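Local coordinates for aldo-keto reductase 2E (Bombyx mori, PDB 3WCZ), which uses NADPH, and not NADH, to reduce 3-dehydroecdysone and, more weakly, phenylglyoxal and isatin, and may help regulate molting, at residues I52-A55 / Q59-E62; P100-S105 / D115-H120; N14-V19 / E81-T86. All blocks are in the same frame, centred on the assembly; numbering follows the deposited sequence.

Contact 1 (I52-A55 / Q59-E62); sequences IDTA and QDEE. With NAP (NADP nicotinamide-adenine-dinucleotide phosphate), chain B.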
loop_
_atom_site.group_PDB
_atom_site.type_symbol
_atom_site.label_atom_id
_atom_site.label_comp_id
_atom_site.label_asym_id
_atom_site.label_seq_id
_atom_site.Cartn_x
_atom_site.Cartn_y
_atom_site.Cartn_z
ATOM N N ILE A 52 -0.012 -8.538 3.440
ATOM C CA ILE A 52 0.864 -8.448 2.272
ATOM C C ILE A 52 0.167 -7.578 1.238
ATOM O O ILE A 52 -1.014 -7.811 0.975
ATOM C CB ILE A 52 1.150 -9.815 1.625
ATOM C CG1 ILE A 52 1.570 -10.868 2.661
ATOM C CG2 ILE A 52 2.178 -9.655 0.523
ATOM C CD1 ILE A 52 2.875 -10.613 3.384
ATOM N N ASP A 53 0.884 -6.609 0.664
ATOM C CA ASP A 53 0.384 -5.734 -0.407
ATOM C C ASP A 53 1.049 -6.128 -1.720
ATOM O O ASP A 53 2.282 -6.150 -1.797
ATOM C CB ASP A 53 0.696 -4.253 -0.123
ATOM C CG ASP A 53 0.162 -3.347 -1.199
ATOM O OD1 ASP A 53 -1.044 -3.047 -1.151
ATOM O OD2 ASP A 53 0.930 -2.936 -2.098
ATOM N N THR A 54 0.246 -6.468 -2.725
ATOM C CA THR A 54 0.735 -6.782 -4.050
ATOM C C THR A 54 -0.184 -6.169 -5.092
ATOM O O THR A 54 -1.036 -5.346 -4.774
ATOM C CB THR A 54 0.929 -8.321 -4.198
ATOM O OG1 THR A 54 1.662 -8.628 -5.396
ATOM C CG2 THR A 54 -0.358 -9.080 -4.235
ATOM N N ALA A 55 0.019 -6.544 -6.358
ATOM C CA ALA A 55 -0.747 -5.964 -7.465
ATOM C C ALA A 55 -0.553 -6.802 -8.700
ATOM O O ALA A 55 0.517 -7.383 -8.910
ATOM C CB ALA A 55 -0.315 -4.553 -7.751
ATOM N N GLN A 59 3.493 -8.222 -11.454
ATOM C CA GLN A 59 3.832 -9.490 -12.093
ATOM C C GLN A 59 4.518 -10.435 -11.122
ATOM O O GLN A 59 5.317 -11.292 -11.511
ATOM C CB GLN A 59 4.708 -9.291 -13.347
ATOM C CG GLN A 59 4.094 -8.394 -14.405
ATOM C CD GLN A 59 2.726 -8.853 -14.902
ATOM O OE1 GLN A 59 1.896 -8.014 -15.260
ATOM N NE2 GLN A 59 2.479 -10.170 -14.950
ATOM N N ASP A 60 4.192 -10.306 -9.842
ATOM C CA ASP A 60 4.775 -11.182 -8.813
ATOM C C ASP A 60 3.735 -11.793 -7.897
ATOM O O ASP A 60 4.082 -12.301 -6.839
ATOM C CB ASP A 60 5.922 -10.513 -8.010
ATOM C CG ASP A 60 5.486 -9.325 -7.174
ATOM O OD1 ASP A 60 4.280 -9.048 -7.002
ATOM O OD2 ASP A 60 6.428 -8.683 -6.623
ATOM N N GLU A 61 2.467 -11.790 -8.296
ATOM C CA GLU A 61 1.451 -12.475 -7.505
ATOM C C GLU A 61 1.768 -13.953 -7.340
ATOM O O GLU A 61 1.452 -14.559 -6.304
ATOM C CB GLU A 61 0.039 -12.266 -8.085
ATOM C CG GLU A 61 -0.531 -10.866 -7.821
ATOM C CD GLU A 61 -1.725 -10.537 -8.678
ATOM O OE1 GLU A 61 -1.717 -10.930 -9.863
ATOM O OE2 GLU A 61 -2.649 -9.879 -8.162
ATOM N N GLU A 62 2.394 -14.545 -8.366
ATOM C CA GLU A 62 2.751 -15.946 -8.261
ATOM C C GLU A 62 3.733 -16.171 -7.107
ATOM O O GLU A 62 3.573 -17.119 -6.321
ATOM C CB GLU A 62 3.356 -16.422 -9.591
ATOM C CG GLU A 62 3.987 -17.812 -9.572
ATOM C CD GLU A 62 4.550 -18.218 -10.939
ATOM O OE1 GLU A 62 4.412 -17.436 -11.910
ATOM O OE2 GLU A 62 5.111 -19.327 -11.048
HETATM P PA NAP B . 9.717 1.628 0.137
HETATM O O1A NAP B . 9.139 0.635 1.057
HETATM O O2A NAP B . 9.353 3.032 0.148
HETATM O O5B NAP B . 11.273 1.550 0.050
HETATM C C5B NAP B . 11.930 0.332 -0.130
HETATM C C4B NAP B . 13.448 0.433 -0.088
HETATM O O4B NAP B . 13.872 0.704 1.262
HETATM C C3B NAP B . 14.201 -0.753 -0.554
HETATM O O3B NAP B . 15.333 -0.279 -1.242
HETATM C C2B NAP B . 14.551 -1.427 0.684
HETATM O O2B NAP B . 15.689 -2.261 0.593
HETATM C C1B NAP B . 14.787 -0.294 1.647
HETATM N N9A NAP B . 14.527 -0.557 3.046
HETATM C C8A NAP B . 13.486 -1.263 3.534
HETATM N N7A NAP B . 13.456 -1.228 4.851
HETATM C C5A NAP B . 14.525 -0.476 5.263
HETATM C C6A NAP B . 15.006 -0.093 6.519
HETATM N N6A NAP B . 14.432 -0.481 7.733
HETATM N N1A NAP B . 16.112 0.672 6.531
HETATM C C2A NAP B . 16.699 1.058 5.399
HETATM N N3A NAP B . 16.259 0.720 4.175
HETATM C C4A NAP B . 15.156 -0.041 4.112
HETATM O O3 NAP B . 9.424 1.054 -1.350
HETATM P PN NAP B . 8.283 1.101 -2.460
HETATM O O1N NAP B . 8.363 -0.218 -3.138
HETATM O O2N NAP B . 8.471 2.343 -3.258
HETATM O O5D NAP B . 6.896 1.253 -1.700
HETATM C C5D NAP B . 6.451 0.277 -0.819
HETATM C C4D NAP B . 5.267 -0.568 -1.307
HETATM O O4D NAP B . 4.110 0.227 -1.493
HETATM C C3D NAP B . 5.462 -1.215 -2.640
HETATM O O3D NAP B . 6.379 -2.289 -2.599
HETATM C C2D NAP B . 4.104 -1.562 -2.997
HETATM O O2D NAP B . 3.658 -2.663 -2.256
HETATM C C1D NAP B . 3.368 -0.302 -2.599
HETATM N N1N NAP B . 3.203 0.761 -3.598
HETATM C C2N NAP B . 1.996 0.988 -4.147
HETATM C C3N NAP B . 1.838 1.993 -5.068
HETATM C C7N NAP B . 0.468 2.211 -5.588
HETATM O O7N NAP B . -0.557 1.842 -4.965
HETATM N N7N NAP B . 0.368 2.962 -6.704
HETATM C C4N NAP B . 2.936 2.753 -5.515
HETATM C C5N NAP B . 4.187 2.523 -4.928
HETATM C C6N NAP B . 4.269 1.516 -3.973
HETATM P P2B NAP B . 15.661 -3.808 1.012
HETATM O O1X NAP B . 17.080 -4.293 0.658
HETATM O O2X NAP B . 15.438 -3.880 2.459
HETATM O O3X NAP B . 14.589 -4.475 0.187
#
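In the beta-alpha-beta unit 51-53, 61-73, 83-88 of the TIM barrel, Thr54 and Ala55 meet Asp60 and Glu61 where the strand hands over to the helix. The loop between them carries Tyr58, the probable proton donor. Thr54 OG1 lies 3.1 Å from Asp60 OD1. This hydrogen bond is weak, and Thr23 OG1 is a second weak partner of the same hydroxyl. Asp60 holds the N-cap position but makes no capping bond. Its CG sits between the backbone N and the carbonyl carbon (chi1 65°), which brings OD1 round to Thr54. Glu61 crosses Thr54 at about a right angle. Its CG packs 4.0 Å from Thr54 CG2, and its OE2 comes within 3.8 Å of Ala55 C. That OE2 also takes hydrogen bonds from Thr86 OG1 and Ser105 OG, so the buried carboxylate is satisfied at this oxygen. With an alanine in place of Glu61, both hydroxyls would probably lose their shared acceptor, and a gap is likely to open beside Ala55. On the cofactor side, Asp53 forms a salt bridge to Lys87 and takes a bond from Gln180. The NADP ribose hydroxyl O2D donates to Asp53 OD2 at 2.7 Å.

Contact 2 (P100-S105 / D115-H120); sequences PALQES and DLYLIH. With NAP (NADP nicotinamide-adenine-dinucleotide phosphate), chain B.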
loop_
_atom_site.group_PDB
_atom_site.type_symbol
_atom_site.label_atom_id
_atom_site.label_comp_id
_atom_site.label_asym_id
_atom_site.label_seq_id
_atom_site.Cartn_x
_atom_site.Cartn_y
_atom_site.Cartn_z
ATOM N N PRO A 100 -13.459 -10.870 -13.534
ATOM C CA PRO A 100 -12.466 -11.752 -14.149
ATOM C C PRO A 100 -11.020 -11.367 -13.822
ATOM O O PRO A 100 -10.174 -12.257 -13.677
ATOM C CB PRO A 100 -12.779 -11.623 -15.650
ATOM C CG PRO A 100 -14.246 -11.326 -15.688
ATOM C CD PRO A 100 -14.481 -10.424 -14.502
ATOM N N ALA A 101 -10.725 -10.074 -13.729
ATOM C CA ALA A 101 -9.360 -9.678 -13.386
ATOM C C ALA A 101 -9.010 -10.154 -11.970
ATOM O O ALA A 101 -7.888 -10.600 -11.704
ATOM C CB ALA A 101 -9.184 -8.171 -13.498
ATOM N N LEU A 102 -9.972 -10.051 -11.069
ATOM C CA LEU A 102 -9.758 -10.537 -9.698
ATOM C C LEU A 102 -9.569 -12.052 -9.682
ATOM O O LEU A 102 -8.687 -12.576 -8.987
ATOM C CB LEU A 102 -10.891 -10.123 -8.788
ATOM C CG LEU A 102 -10.858 -10.677 -7.357
ATOM C CD1 LEU A 102 -9.567 -10.335 -6.640
ATOM C CD2 LEU A 102 -12.001 -10.121 -6.563
ATOM N N GLN A 103 -10.379 -12.768 -10.462
ATOM C CA GLN A 103 -10.248 -14.215 -10.511
ATOM C C GLN A 103 -8.868 -14.611 -11.045
ATOM O O GLN A 103 -8.281 -15.597 -10.597
ATOM C CB GLN A 103 -11.352 -14.808 -11.390
ATOM C CG GLN A 103 -12.747 -14.670 -10.801
ATOM C CD GLN A 103 -13.860 -15.064 -11.787
ATOM O OE1 GLN A 103 -13.803 -14.719 -12.959
ATOM N NE2 GLN A 103 -14.864 -15.768 -11.296
ATOM N N GLU A 104 -8.343 -13.847 -11.997
ATOM C CA GLU A 104 -7.009 -14.095 -12.504
ATOM C C GLU A 104 -5.963 -13.869 -11.408
ATOM O O GLU A 104 -5.038 -14.681 -11.230
ATOM C CB GLU A 104 -6.744 -13.227 -13.741
ATOM C CG GLU A 104 -5.373 -13.306 -14.311
ATOM C CD GLU A 104 -5.271 -12.559 -15.637
ATOM O OE1 GLU A 104 -6.304 -12.480 -16.352
ATOM O OE2 GLU A 104 -4.170 -12.063 -15.965
ATOM N N SER A 105 -6.066 -12.764 -10.671
ATOM C CA SER A 105 -5.170 -12.531 -9.541
ATOM C C SER A 105 -5.240 -13.665 -8.521
ATOM O O SER A 105 -4.201 -14.130 -8.025
ATOM C CB SER A 105 -5.511 -11.205 -8.870
ATOM O OG SER A 105 -4.954 -10.110 -9.547
ATOM N N ASP A 115 -8.570 -10.341 0.661
ATOM C CA ASP A 115 -9.078 -9.563 1.787
ATOM C C ASP A 115 -9.387 -8.142 1.378
ATOM O O ASP A 115 -10.371 -7.566 1.825
ATOM C CB ASP A 115 -8.067 -9.617 2.934
ATOM C CG ASP A 115 -7.937 -10.995 3.475
ATOM O OD1 ASP A 115 -8.785 -11.361 4.344
ATOM O OD2 ASP A 115 -7.067 -11.750 2.994
ATOM N N LEU A 116 -8.572 -7.566 0.495
ATOM C CA LEU A 116 -8.776 -6.194 0.025
ATOM C C LEU A 116 -8.405 -6.133 -1.440
ATOM O O LEU A 116 -7.309 -6.496 -1.821
ATOM C CB LEU A 116 -7.904 -5.217 0.827
ATOM C CG LEU A 116 -7.998 -3.753 0.437
ATOM C CD1 LEU A 116 -9.377 -3.184 0.529
ATOM C CD2 LEU A 116 -7.067 -2.976 1.340
ATOM N N TYR A 117 -9.349 -5.687 -2.257
ATOM C CA TYR A 117 -9.103 -5.401 -3.671
ATOM C C TYR A 117 -9.202 -3.906 -3.884
ATOM O O TYR A 117 -10.158 -3.258 -3.448
ATOM C CB TYR A 117 -10.119 -6.111 -4.535
ATOM C CG TYR A 117 -9.718 -6.343 -5.967
ATOM C CD1 TYR A 117 -8.424 -6.685 -6.311
ATOM C CD2 TYR A 117 -10.649 -6.284 -6.995
ATOM C CE1 TYR A 117 -8.065 -6.948 -7.621
ATOM C CE2 TYR A 117 -10.298 -6.538 -8.307
ATOM C CZ TYR A 117 -9.004 -6.874 -8.611
ATOM O OH TYR A 117 -8.697 -7.158 -9.929
ATOM N N LEU A 118 -8.189 -3.341 -4.548
ATOM C CA LEU A 118 -8.102 -1.909 -4.812
ATOM C C LEU A 118 -8.110 -1.601 -6.289
ATOM O O LEU A 118 -7.429 -2.284 -7.066
ATOM C CB LEU A 118 -6.793 -1.350 -4.248
ATOM C CG LEU A 118 -6.577 -1.548 -2.745
ATOM C CD1 LEU A 118 -5.217 -0.991 -2.356
ATOM C CD2 LEU A 118 -7.641 -0.896 -1.923
ATOM N N ILE A 119 -8.790 -0.520 -6.657
ATOM C CA ILE A 119 -8.585 0.048 -7.975
ATOM C C ILE A 119 -7.209 0.730 -7.935
ATOM O O ILE A 119 -7.002 1.646 -7.126
ATOM C CB ILE A 119 -9.665 1.087 -8.336
ATOM C CG1 ILE A 119 -11.068 0.478 -8.256
ATOM C CG2 ILE A 119 -9.376 1.659 -9.730
ATOM C CD1 ILE A 119 -12.152 1.462 -8.710
ATOM N N HIS A 120 -6.264 0.314 -8.771
ATOM C CA HIS A 120 -4.868 0.749 -8.625
ATOM C C HIS A 120 -4.685 2.240 -8.919
ATOM O O HIS A 120 -3.944 2.928 -8.223
ATOM C CB HIS A 120 -3.976 -0.125 -9.540
ATOM C CG HIS A 120 -2.536 -0.181 -9.129
ATOM N ND1 HIS A 120 -1.765 -1.307 -9.308
ATOM C CD2 HIS A 120 -1.725 0.756 -8.579
ATOM C CE1 HIS A 120 -0.534 -1.057 -8.877
ATOM N NE2 HIS A 120 -0.491 0.180 -8.413
HETATM P PA NAP B . 9.717 1.628 0.137
HETATM O O1A NAP B . 9.139 0.635 1.057
HETATM O O2A NAP B . 9.353 3.032 0.148
HETATM O O5B NAP B . 11.273 1.550 0.050
HETATM C C5B NAP B . 11.930 0.332 -0.130
HETATM C C4B NAP B . 13.448 0.433 -0.088
HETATM O O4B NAP B . 13.872 0.704 1.262
HETATM C C3B NAP B . 14.201 -0.753 -0.554
HETATM O O3B NAP B . 15.333 -0.279 -1.242
HETATM C C2B NAP B . 14.551 -1.427 0.684
HETATM O O2B NAP B . 15.689 -2.261 0.593
HETATM C C1B NAP B . 14.787 -0.294 1.647
HETATM N N9A NAP B . 14.527 -0.557 3.046
HETATM C C8A NAP B . 13.486 -1.263 3.534
HETATM N N7A NAP B . 13.456 -1.228 4.851
HETATM C C5A NAP B . 14.525 -0.476 5.263
HETATM C C6A NAP B . 15.006 -0.093 6.519
HETATM N N6A NAP B . 14.432 -0.481 7.733
HETATM N N1A NAP B . 16.112 0.672 6.531
HETATM C C2A NAP B . 16.699 1.058 5.399
HETATM N N3A NAP B . 16.259 0.720 4.175
HETATM C C4A NAP B . 15.156 -0.041 4.112
HETATM O O3 NAP B . 9.424 1.054 -1.350
HETATM P PN NAP B . 8.283 1.101 -2.460
HETATM O O1N NAP B . 8.363 -0.218 -3.138
HETATM O O2N NAP B . 8.471 2.343 -3.258
HETATM O O5D NAP B . 6.896 1.253 -1.700
HETATM C C5D NAP B . 6.451 0.277 -0.819
HETATM C C4D NAP B . 5.267 -0.568 -1.307
HETATM O O4D NAP B . 4.110 0.227 -1.493
HETATM C C3D NAP B . 5.462 -1.215 -2.640
HETATM O O3D NAP B . 6.379 -2.289 -2.599
HETATM C C2D NAP B . 4.104 -1.562 -2.997
HETATM O O2D NAP B . 3.658 -2.663 -2.256
HETATM C C1D NAP B . 3.368 -0.302 -2.599
HETATM N N1N NAP B . 3.203 0.761 -3.598
HETATM C C2N NAP B . 1.996 0.988 -4.147
HETATM C C3N NAP B . 1.838 1.993 -5.068
HETATM C C7N NAP B . 0.468 2.211 -5.588
HETATM O O7N NAP B . -0.557 1.842 -4.965
HETATM N N7N NAP B . 0.368 2.962 -6.704
HETATM C C4N NAP B . 2.936 2.753 -5.515
HETATM C C5N NAP B . 4.187 2.523 -4.928
HETATM C C6N NAP B . 4.269 1.516 -3.973
HETATM P P2B NAP B . 15.661 -3.808 1.012
HETATM O O1X NAP B . 17.080 -4.293 0.658
HETATM O O2X NAP B . 15.438 -3.880 2.459
HETATM O O3X NAP B . 14.589 -4.475 0.187
HETATM O O HOH W 1 -6.030 -7.705 -10.309
#
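Tyr117 and Leu102 bury most of the surface here, with a smaller share from Ala101. They join helix 95-109 to strand 114-119 in one beta-alpha-beta unit of the TIM barrel. Leu102 lies over one face of the Tyr117 ring. Its CD1 is 3.8 Å from the ring centroid and only 10° off the ring normal, a clear CH-pi contact. Leu102 CG stands anti to the backbone N (chi1 174°), which directs the branched end over the Tyr117 ring. Leu102 CB packs farther out along the ring, 3.7 Å from Tyr117 CE2. The two side chains run past each other in opposite directions, so the phenol end reaches the helix backbone. There Tyr117 OH touches Ala101 CB at 3.7 Å. It also comes within 3.4 Å of Leu102 N, but the angle is too poor for a hydrogen bond. Met143 of helix 136-148 also packs on Tyr117. At the far end of the segment His120 turns the edge of its ring to the nicotinamide amide, with NE2 3.4 Å from NADP N7N. The phenol hydroxyl is tied to the helix through water: one molecule, in the plane of the ring, lies 2.7 Å from Tyr117 OH and donates to Ser105 OG.

Contact 3 (N14-V19 / E81-T86); sequences NTIPIV and ELFVTT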
loop_
_atom_site.group_PDB
_atom_site.type_symbol
_atom_site.label_atom_id
_atom_site.label_comp_id
_atom_site.label_asym_id
_atom_site.label_seq_id
_atom_site.Cartn_x
_atom_site.Cartn_y
_atom_site.Cartn_z
ATOM N N ASN A 14 -14.333 -5.215 8.765
ATOM C CA ASN A 14 -13.154 -6.057 8.649
ATOM C C ASN A 14 -11.968 -5.420 9.344
ATOM O O ASN A 14 -11.817 -4.210 9.347
ATOM C CB ASN A 14 -12.844 -6.412 7.197
ATOM C CG ASN A 14 -13.754 -7.489 6.688
ATOM O OD1 ASN A 14 -13.690 -8.648 7.128
ATOM N ND2 ASN A 14 -14.622 -7.131 5.766
ATOM N N THR A 15 -11.123 -6.242 9.944
ATOM C CA THR A 15 -9.937 -5.714 10.579
ATOM C C THR A 15 -8.730 -5.941 9.693
ATOM O O THR A 15 -8.630 -6.965 9.018
ATOM C CB THR A 15 -9.685 -6.338 11.943
ATOM O OG1 THR A 15 -9.855 -7.740 11.823
ATOM C CG2 THR A 15 -10.688 -5.788 12.965
ATOM N N ILE A 16 -7.873 -4.945 9.673
ATOM C CA ILE A 16 -6.714 -4.967 8.797
ATOM C C ILE A 16 -5.460 -4.688 9.622
ATOM O O ILE A 16 -5.410 -3.718 10.402
ATOM C CB ILE A 16 -6.892 -3.929 7.702
ATOM C CG1 ILE A 16 -5.809 -4.029 6.644
ATOM C CG2 ILE A 16 -6.980 -2.523 8.271
ATOM C CD1 ILE A 16 -6.120 -3.201 5.399
ATOM N N PRO A 17 -4.437 -5.538 9.470
ATOM C CA PRO A 17 -3.192 -5.257 10.191
ATOM C C PRO A 17 -2.570 -3.990 9.680
ATOM O O PRO A 17 -2.548 -3.772 8.463
ATOM C CB PRO A 17 -2.304 -6.467 9.864
ATOM C CG PRO A 17 -3.284 -7.542 9.406
ATOM C CD PRO A 17 -4.394 -6.807 8.727
ATOM N N ILE A 18 -2.027 -3.168 10.571
ATOM C CA ILE A 18 -1.621 -1.825 10.215
ATOM C C ILE A 18 -0.184 -1.672 9.684
ATOM O O ILE A 18 0.259 -0.573 9.444
ATOM C CB ILE A 18 -1.890 -0.831 11.366
ATOM C CG1 ILE A 18 -0.964 -1.109 12.530
ATOM C CG2 ILE A 18 -3.367 -0.925 11.750
ATOM C CD1 ILE A 18 -1.325 -0.253 13.721
ATOM N N VAL A 19 0.526 -2.785 9.493
ATOM C CA VAL A 19 1.751 -2.796 8.695
ATOM C C VAL A 19 1.579 -3.841 7.604
ATOM O O VAL A 19 1.175 -4.950 7.896
ATOM C CB VAL A 19 3.004 -3.126 9.532
ATOM C CG1 VAL A 19 4.219 -3.121 8.671
ATOM C CG2 VAL A 19 3.154 -2.130 10.716
ATOM N N GLU A 81 -5.915 -16.108 9.043
ATOM C CA GLU A 81 -5.057 -15.212 9.794
ATOM C C GLU A 81 -4.324 -14.202 8.924
ATOM O O GLU A 81 -3.727 -13.257 9.448
ATOM C CB GLU A 81 -4.050 -16.035 10.600
ATOM C CG GLU A 81 -4.707 -16.776 11.750
ATOM C CD GLU A 81 -3.813 -17.770 12.461
ATOM O OE1 GLU A 81 -2.810 -18.255 11.914
ATOM O OE2 GLU A 81 -4.169 -18.093 13.624
ATOM N N LEU A 82 -4.303 -14.418 7.604
ATOM C CA LEU A 82 -3.620 -13.513 6.684
ATOM C C LEU A 82 -4.584 -12.533 6.057
ATOM O O LEU A 82 -5.721 -12.877 5.781
ATOM C CB LEU A 82 -2.932 -14.284 5.572
ATOM C CG LEU A 82 -1.767 -15.156 5.948
ATOM C CD1 LEU A 82 -1.299 -15.967 4.737
ATOM C CD2 LEU A 82 -0.643 -14.296 6.487
ATOM N N PHE A 83 -4.092 -11.334 5.790
ATOM C CA PHE A 83 -4.797 -10.285 5.075
ATOM C C PHE A 83 -4.007 -10.002 3.804
ATOM O O PHE A 83 -2.889 -9.504 3.882
ATOM C CB PHE A 83 -4.884 -9.036 5.960
ATOM C CG PHE A 83 -5.856 -8.010 5.479
ATOM C CD1 PHE A 83 -5.570 -7.223 4.375
ATOM C CD2 PHE A 83 -7.090 -7.854 6.092
ATOM C CE1 PHE A 83 -6.501 -6.277 3.918
ATOM C CE2 PHE A 83 -8.003 -6.937 5.620
ATOM C CZ PHE A 83 -7.719 -6.156 4.536
ATOM N N VAL A 84 -4.556 -10.349 2.647
ATOM C CA VAL A 84 -3.872 -10.161 1.386
ATOM C C VAL A 84 -4.604 -9.067 0.621
ATOM O O VAL A 84 -5.820 -9.132 0.423
ATOM C CB VAL A 84 -3.808 -11.472 0.592
ATOM C CG1 VAL A 84 -2.866 -11.302 -0.602
ATOM C CG2 VAL A 84 -3.311 -12.594 1.455
ATOM N N THR A 85 -3.830 -8.111 0.137
ATOM C CA THR A 85 -4.283 -6.983 -0.655
ATOM C C THR A 85 -3.703 -7.079 -2.057
ATOM O O THR A 85 -2.496 -7.235 -2.214
ATOM C CB THR A 85 -3.831 -5.657 -0.022
ATOM O OG1 THR A 85 -4.454 -5.536 1.248
ATOM C CG2 THR A 85 -4.205 -4.454 -0.854
ATOM N N THR A 86 -4.544 -6.982 -3.090
ATOM C CA THR A 86 -4.053 -6.835 -4.453
ATOM C C THR A 86 -4.889 -5.778 -5.176
ATOM O O THR A 86 -5.796 -5.178 -4.587
ATOM C CB THR A 86 -3.917 -8.157 -5.203
ATOM O OG1 THR A 86 -3.060 -7.911 -6.317
ATOM C CG2 THR A 86 -5.260 -8.739 -5.628
#
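Phe83 packs against Ile16 and Pro17, joining the N-terminal hairpin of strands 7-9 and 15-17 to barrel strand 83-88. The hairpin lies across the start of this strand, as in other aldo-keto reductases, where it covers the bottom of the barrel. The short strands 15-17 and 83-86 run at 84° to each other, with 8.1 Å between their axes, and the Phe83 side chain fills the distance. The tight part is one face of the Phe83 ring. Ile16 CG1 stands over its centre, 3.6 Å from the centroid, in a CH-pi contact. Ile16 CG1 is anti to the backbone N (chi1 -172°), and the extended chain carries CD1 to 3.4 Å from Phe83 CE1. Pro17 CD closes on the root of the ring, 3.6 Å from Phe83 CB. Thr15 O approaches obliquely, 3.4 Å from Phe83 CD2. His51 meets the same ring edge-to-face. The loose side begins at the exposed Thr15, whose side chain stays clear of segment 81-86. CB of the partly exposed Asn14 is directed toward that segment, but its side chain makes no contact there. Pro17 O is hydrogen-bonded to His51 ND1 of strand 51-53. Against strand 83-88, the hairpin is probably held here by apolar burial and close fit.

Overall arrangement
The three contacts follow one arc of the parallel barrel sheet, where strands 51-53, 83-88 and 114-119 are neighbours. The centres of contacts 1 and 2 are about 11 Å apart, and each is about 14 Å from contact 3. Along the chain, contact 1 falls between the two segments of contact 3, and contact 2 follows both. Strand 83-88 links them: Thr54 N pairs with Thr85 O and Leu118 N probably with Thr86 O, one from each side of the strand. Glu61 ties contact 1 to Thr86 of contact 3 and Ser105 of contact 2. Contacts 1 and 2 touch NADP, whereas contact 3 lies toward the hairpin, so the contacts run from the cofactor side toward the hairpin end of the barrel.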